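Local coordinates for protein DMATS type aromatic prenyltransferase (Streptomyces coelicolor, PDB 6ZS0) that probably catalyses the transfer of a dimethylallyl group from dimethylallyl diphosphate to C5 of the indole ring of tryptophan, at residues L68-G73 against S303-A308; R103-R108 against L134-E139. All blocks are in the same frame, centred on the assembly; numbering follows the deposited sequence.

Contact 1. Residues L68-G73 against S303-A308; sequences LSFRPG and SVLHRA
Phe70 and Leu68, on the outer face of a strand of the ABBA prenyltransferase barrel, pack against Val304, Leu305 and Ala308 of a helix in the outer layer, a compact example of how this fold clothes its antiparallel barrel with helices. Strand 68-70 and helix 303-308 run antiparallel, their axes 10.5 Å apart, a gap that the side chains bridge.

Phe70 can be followed outward. Its CB points toward the helix, and CG lies beside the backbone N (chi1 -60°), which sends the ring across the gap. Contact begins at CE2, which has Val304 CG1 at 3.9 Å. That methyl comes in at the ring edge, close to the ring plane. At the tip, CZ approaches Leu305 CB to 4.2 Å, the two side chains crossing at about a right angle. Leu295 and Met300 also touch Phe70, joining it to helix 284-297 and the loop after it.

Two residues earlier, on the same face of the strand, Leu68 reaches one helical turn beyond Val304. This second point of contact is tight for two carbons: Leu68 CD1 lies 3.5 Å from Ala308 CB.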
loop_
_atom_site.group_PDB
_atom_site.type_symbol
_atom_site.label_atom_id
_atom_site.label_comp_id
_atom_site.label_asym_id
_atom_site.label_seq_id
_atom_site.Cartn_x
_atom_site.Cartn_y
_atom_site.Cartn_z
ATOM N N LEU A 68 3.725 0.463 8.182
ATOM C CA LEU A 68 3.694 1.243 9.436
ATOM C C LEU A 68 3.825 2.704 9.078
ATOM O O LEU A 68 4.814 3.064 8.396
ATOM C CB LEU A 68 4.828 0.813 10.354
ATOM C CG LEU A 68 4.676 -0.569 10.974
ATOM C CD1 LEU A 68 5.907 -0.945 11.773
ATOM C CD2 LEU A 68 3.443 -0.646 11.848
ATOM N N SER A 69 2.866 3.518 9.527
ATOM C CA SER A 69 2.806 4.986 9.305
ATOM C C SER A 69 3.100 5.713 10.617
ATOM O O SER A 69 2.338 5.517 11.598
ATOM C CB SER A 69 1.491 5.417 8.757
ATOM O OG SER A 69 1.199 4.760 7.546
ATOM N N PHE A 70 4.106 6.578 10.583
ATOM C CA PHE A 70 4.657 7.323 11.737
ATOM C C PHE A 70 4.202 8.785 11.639
ATOM O O PHE A 70 4.518 9.445 10.666
ATOM C CB PHE A 70 6.171 7.109 11.747
ATOM C CG PHE A 70 6.610 5.664 11.866
ATOM C CD1 PHE A 70 6.904 4.904 10.741
ATOM C CD2 PHE A 70 6.707 5.050 13.115
ATOM C CE1 PHE A 70 7.314 3.583 10.855
ATOM C CE2 PHE A 70 7.113 3.724 13.219
ATOM C CZ PHE A 70 7.410 2.994 12.092
ATOM N N ARG A 71 3.516 9.295 12.677
ATOM C CA ARG A 71 3.054 10.709 12.815
ATOM C C ARG A 71 3.679 11.245 14.106
ATOM O O ARG A 71 3.758 10.505 15.083
ATOM C CB ARG A 71 1.520 10.759 12.830
ATOM C CG ARG A 71 0.920 12.156 12.715
ATOM N N PRO A 72 4.250 12.476 14.125
ATOM C CA PRO A 72 4.928 12.978 15.316
ATOM C C PRO A 72 3.962 12.997 16.506
ATOM O O PRO A 72 2.897 13.494 16.340
ATOM C CB PRO A 72 5.401 14.398 14.980
ATOM C CG PRO A 72 4.749 14.739 13.635
ATOM C CD PRO A 72 4.278 13.431 13.014
ATOM N N GLY A 73 4.340 12.358 17.612
ATOM C CA GLY A 73 3.547 12.298 18.857
ATOM C C GLY A 73 2.443 11.254 18.841
ATOM O O GLY A 73 1.718 11.164 19.794
ATOM N N SER A 303 13.311 3.407 16.243
ATOM C CA SER A 303 13.538 2.092 16.901
ATOM C C SER A 303 12.368 1.125 16.623
ATOM O O SER A 303 12.622 -0.075 16.471
ATOM C CB SER A 303 13.806 2.255 18.391
ATOM O OG SER A 303 12.650 2.701 19.067
ATOM N N VAL A 304 11.132 1.614 16.517
ATOM C CA VAL A 304 9.968 0.728 16.225
ATOM C C VAL A 304 10.171 0.097 14.841
ATOM O O VAL A 304 9.896 -1.085 14.699
ATOM C CB VAL A 304 8.613 1.459 16.338
ATOM C CG1 VAL A 304 7.478 0.692 15.684
ATOM C CG2 VAL A 304 8.247 1.743 17.784
ATOM N N LEU A 305 10.672 0.845 13.861
ATOM C CA LEU A 305 10.863 0.285 12.496
ATOM C C LEU A 305 11.948 -0.797 12.521
ATOM O O LEU A 305 11.784 -1.790 11.810
ATOM C CB LEU A 305 11.196 1.395 11.508
ATOM C CG LEU A 305 11.347 0.940 10.054
ATOM C CD1 LEU A 305 10.042 0.379 9.474
ATOM C CD2 LEU A 305 11.839 2.089 9.196
ATOM N N HIS A 306 12.994 -0.639 13.343
ATOM C CA HIS A 306 14.035 -1.696 13.513
ATOM C C HIS A 306 13.402 -2.970 14.082
ATOM O O HIS A 306 13.701 -4.063 13.573
ATOM C CB HIS A 306 15.196 -1.214 14.392
ATOM C CG HIS A 306 16.025 -0.164 13.752
ATOM N ND1 HIS A 306 15.527 1.076 13.446
ATOM C CD2 HIS A 306 17.322 -0.152 13.377
ATOM C CE1 HIS A 306 16.465 1.805 12.894
ATOM N NE2 HIS A 306 17.588 1.082 12.859
ATOM N N ARG A 307 12.532 -2.844 15.078
ATOM C CA ARG A 307 11.823 -4.008 15.657
ATOM C C ARG A 307 10.856 -4.595 14.622
ATOM O O ARG A 307 10.699 -5.824 14.610
ATOM C CB ARG A 307 11.082 -3.616 16.933
ATOM C CG ARG A 307 12.034 -3.224 18.054
ATOM C CD ARG A 307 11.333 -3.059 19.388
ATOM N NE ARG A 307 11.191 -1.651 19.736
ATOM C CZ ARG A 307 10.041 -1.022 19.992
ATOM N NH1 ARG A 307 8.875 -1.664 19.949
ATOM N NH2 ARG A 307 10.071 0.263 20.301
ATOM N N ALA A 308 10.235 -3.744 13.796
ATOM C CA ALA A 308 9.259 -4.186 12.772
ATOM C C ALA A 308 9.957 -5.127 11.791
ATOM O O ALA A 308 9.395 -6.156 11.462
ATOM C CB ALA A 308 8.667 -2.992 12.081
#

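Contact 2. Residues R103-R108 against L134-E139; sequences RTMARR and LWCALE
Met105 leaves its helix with CG beside the backbone N and anti to the carbonyl carbon (chi1 -66°), and the chain then runs extended through SD to CE, so that the thioether reaches Cys136 and Leu138 on the neighbouring strand. Cys136 is modelled in two conformers; in the one described here SG stands anti to its own N (chi1 -175°), which brings it to the methionine. The setting is the ABBA barrel, in which an antiparallel sheet closes on itself inside a layer of helices; here helix 91-109 rests on strand 135-139.

A single long residue makes the whole connection from the helical side. In this conformer Cys136 is touched by two successive atoms of the methionine, in an apolar contact between a thioether and a thiol-bearing side chain: SG lies 3.9 Å from Met105 SD and 4.0 Å from Met105 CE. The nearest backbone pair, the CA atoms of Met105 and Leu138, remains 10.2 Å apart, and the unbranched methionine chain spans much of that interval.

Cys136 and Leu138 alternate with Trp135 and Ala137, whose side chains project from the other face of the strand. Both helix-facing residues also touch Val148 on the adjoining strand, while Ala38 of helix 25-39 and Phe111 pack on Met105, surrounding the thioether with largely apolar groups. All three residues of the contact are buried. Met105 and Leu138 meet tip to tip, Met105 SD standing 4.0 Å from Leu138 CD2.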
loop_
_atom_site.group_PDB
_atom_site.type_symbol
_atom_site.label_atom_id
_atom_site.label_comp_id
_atom_site.label_asym_id
_atom_site.label_seq_id
_atom_site.Cartn_x
_atom_site.Cartn_y
_atom_site.Cartn_z
ATOM N N ARG A 103 -17.798 -6.715 1.043
ATOM C CA ARG A 103 -19.207 -6.690 1.510
ATOM C C ARG A 103 -19.327 -7.445 2.829
ATOM O O ARG A 103 -20.092 -7.001 3.675
ATOM C CB ARG A 103 -20.125 -7.227 0.435
ATOM C CG ARG A 103 -20.321 -6.205 -0.660
ATOM C CD ARG A 103 -21.065 -6.795 -1.798
ATOM N NE ARG A 103 -21.348 -5.724 -2.728
ATOM C CZ ARG A 103 -21.847 -5.905 -3.932
ATOM N NH1 ARG A 103 -22.087 -7.126 -4.377
ATOM N NH2 ARG A 103 -22.093 -4.848 -4.686
ATOM N N THR A 104 -18.616 -8.549 2.996
ATOM C CA THR A 104 -18.597 -9.263 4.290
ATOM C C THR A 104 -18.074 -8.344 5.390
ATOM O O THR A 104 -18.662 -8.282 6.481
ATOM C CB THR A 104 -17.814 -10.562 4.169
ATOM O OG1 THR A 104 -18.519 -11.323 3.180
ATOM C CG2 THR A 104 -17.746 -11.320 5.475
ATOM N N MET A 105 -17.022 -7.588 5.125
ATOM C CA MET A 105 -16.504 -6.641 6.140
ATOM C C MET A 105 -17.574 -5.589 6.439
ATOM O O MET A 105 -17.724 -5.215 7.618
ATOM C CB MET A 105 -15.238 -5.964 5.621
ATOM C CG MET A 105 -14.106 -6.926 5.444
ATOM S SD MET A 105 -12.727 -6.085 4.567
ATOM C CE MET A 105 -11.690 -7.499 4.207
ATOM N N ALA A 106 -18.275 -5.107 5.425
ATOM C CA ALA A 106 -19.325 -4.068 5.581
ATOM C C ALA A 106 -20.463 -4.621 6.433
ATOM O O ALA A 106 -20.994 -3.826 7.256
ATOM C CB ALA A 106 -19.831 -3.575 4.263
ATOM N N ARG A 107 -20.833 -5.874 6.286
ATOM C CA ARG A 107 -21.940 -6.458 7.095
ATOM C C ARG A 107 -21.470 -6.608 8.538
ATOM O O ARG A 107 -22.318 -6.564 9.458
ATOM C CB ARG A 107 -22.411 -7.778 6.519
ATOM C CG ARG A 107 -23.077 -7.648 5.160
ATOM C CD ARG A 107 -23.801 -8.927 4.797
ATOM N NE ARG A 107 -22.924 -10.090 4.779
ATOM C CZ ARG A 107 -22.147 -10.471 3.769
ATOM N NH1 ARG A 107 -21.407 -11.562 3.895
ATOM N NH2 ARG A 107 -22.105 -9.775 2.643
ATOM N N ARG A 108 -20.183 -6.756 8.753
ATOM C CA ARG A 108 -19.624 -6.903 10.109
ATOM C C ARG A 108 -19.565 -5.550 10.824
ATOM O O ARG A 108 -19.973 -5.503 12.019
ATOM C CB ARG A 108 -18.238 -7.523 10.044
ATOM C CG ARG A 108 -17.606 -7.754 11.408
ATOM C CD ARG A 108 -16.388 -8.619 11.299
ATOM N NE ARG A 108 -15.754 -8.715 12.605
ATOM C CZ ARG A 108 -14.686 -9.435 12.882
ATOM N NH1 ARG A 108 -14.192 -9.411 14.109
ATOM N NH2 ARG A 108 -14.110 -10.164 11.943
ATOM N N LEU A 134 -9.074 -5.830 -7.417
ATOM C CA LEU A 134 -9.497 -5.220 -6.129
ATOM C C LEU A 134 -8.547 -5.653 -5.042
ATOM O O LEU A 134 -8.378 -6.868 -4.817
ATOM C CB LEU A 134 -10.933 -5.632 -5.792
ATOM C CG LEU A 134 -11.565 -4.890 -4.608
ATOM C CD1 LEU A 134 -13.069 -4.805 -4.809
ATOM C CD2 LEU A 134 -11.200 -5.550 -3.266
ATOM N N TRP A 135 -7.934 -4.694 -4.381
ATOM C CA TRP A 135 -7.175 -4.927 -3.146
ATOM C C TRP A 135 -7.887 -4.170 -2.037
ATOM O O TRP A 135 -8.583 -3.198 -2.310
ATOM C CB TRP A 135 -5.725 -4.455 -3.245
ATOM C CG TRP A 135 -4.899 -5.135 -4.292
ATOM C CD1 TRP A 135 -5.150 -6.318 -4.937
ATOM C CD2 TRP A 135 -3.638 -4.666 -4.793
ATOM N NE1 TRP A 135 -4.123 -6.609 -5.789
ATOM C CE2 TRP A 135 -3.193 -5.607 -5.727
ATOM C CE3 TRP A 135 -2.872 -3.530 -4.549
ATOM C CZ2 TRP A 135 -2.003 -5.435 -6.426
ATOM C CZ3 TRP A 135 -1.694 -3.369 -5.237
ATOM C CH2 TRP A 135 -1.260 -4.317 -6.129
ATOM N N CYS A 136 -7.682 -4.647 -0.838
ATOM C CA CYS A 136 -8.227 -4.059 0.390
ATOM C C CYS A 136 -7.074 -3.772 1.346
ATOM O O CYS A 136 -6.242 -4.660 1.556
ATOM C CB CYS A 136 -9.253 -5.002 0.984
ATOM S SG CYS A 136 -10.081 -4.286 2.416
ATOM N N ALA A 137 -7.023 -2.553 1.900
ATOM C CA ALA A 137 -6.098 -2.243 3.006
ATOM C C ALA A 137 -6.925 -2.035 4.273
ATOM O O ALA A 137 -7.926 -1.311 4.238
ATOM C CB ALA A 137 -5.288 -1.029 2.707
ATOM N N LEU A 138 -6.492 -2.668 5.327
ATOM C CA LEU A 138 -7.118 -2.562 6.655
ATOM C C LEU A 138 -6.181 -1.775 7.576
ATOM O O LEU A 138 -5.041 -2.188 7.741
ATOM C CB LEU A 138 -7.372 -3.978 7.158
ATOM C CG LEU A 138 -8.358 -4.760 6.283
ATOM C CD1 LEU A 138 -8.265 -6.248 6.500
ATOM C CD2 LEU A 138 -9.764 -4.261 6.519
ATOM N N GLU A 139 -6.656 -0.659 8.117
ATOM C CA GLU A 139 -5.924 0.083 9.168
ATOM C C GLU A 139 -6.279 -0.569 10.499
ATOM O O GLU A 139 -7.487 -0.568 10.872
ATOM C CB GLU A 139 -6.289 1.555 9.204
ATOM C CG GLU A 139 -5.362 2.316 10.164
ATOM C CD GLU A 139 -5.790 3.715 10.553
ATOM O OE1 GLU A 139 -6.854 4.166 10.061
ATOM O OE2 GLU A 139 -5.064 4.346 11.383
#

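How the contacts relate
From the N terminus, the chain first reaches residues 68-73, at the end of strand 64-70, and opens the long loop that contact 1 will close. It crosses to strand 77-82, enters helix 91-109 and turns back into strand 135-139, where contact 2 closes a short loop of 25 residues. Most of the remaining barrel strands follow before helix 303-312 completes contact 1, so contact 2 is nested within contact 1. Strand 77-82 lies between the two barrel strands involved. The contacts are separate, with centres 25 Å apart and nearest atoms about 7 Å apart, and together they tie an early and a late helix to one barrel.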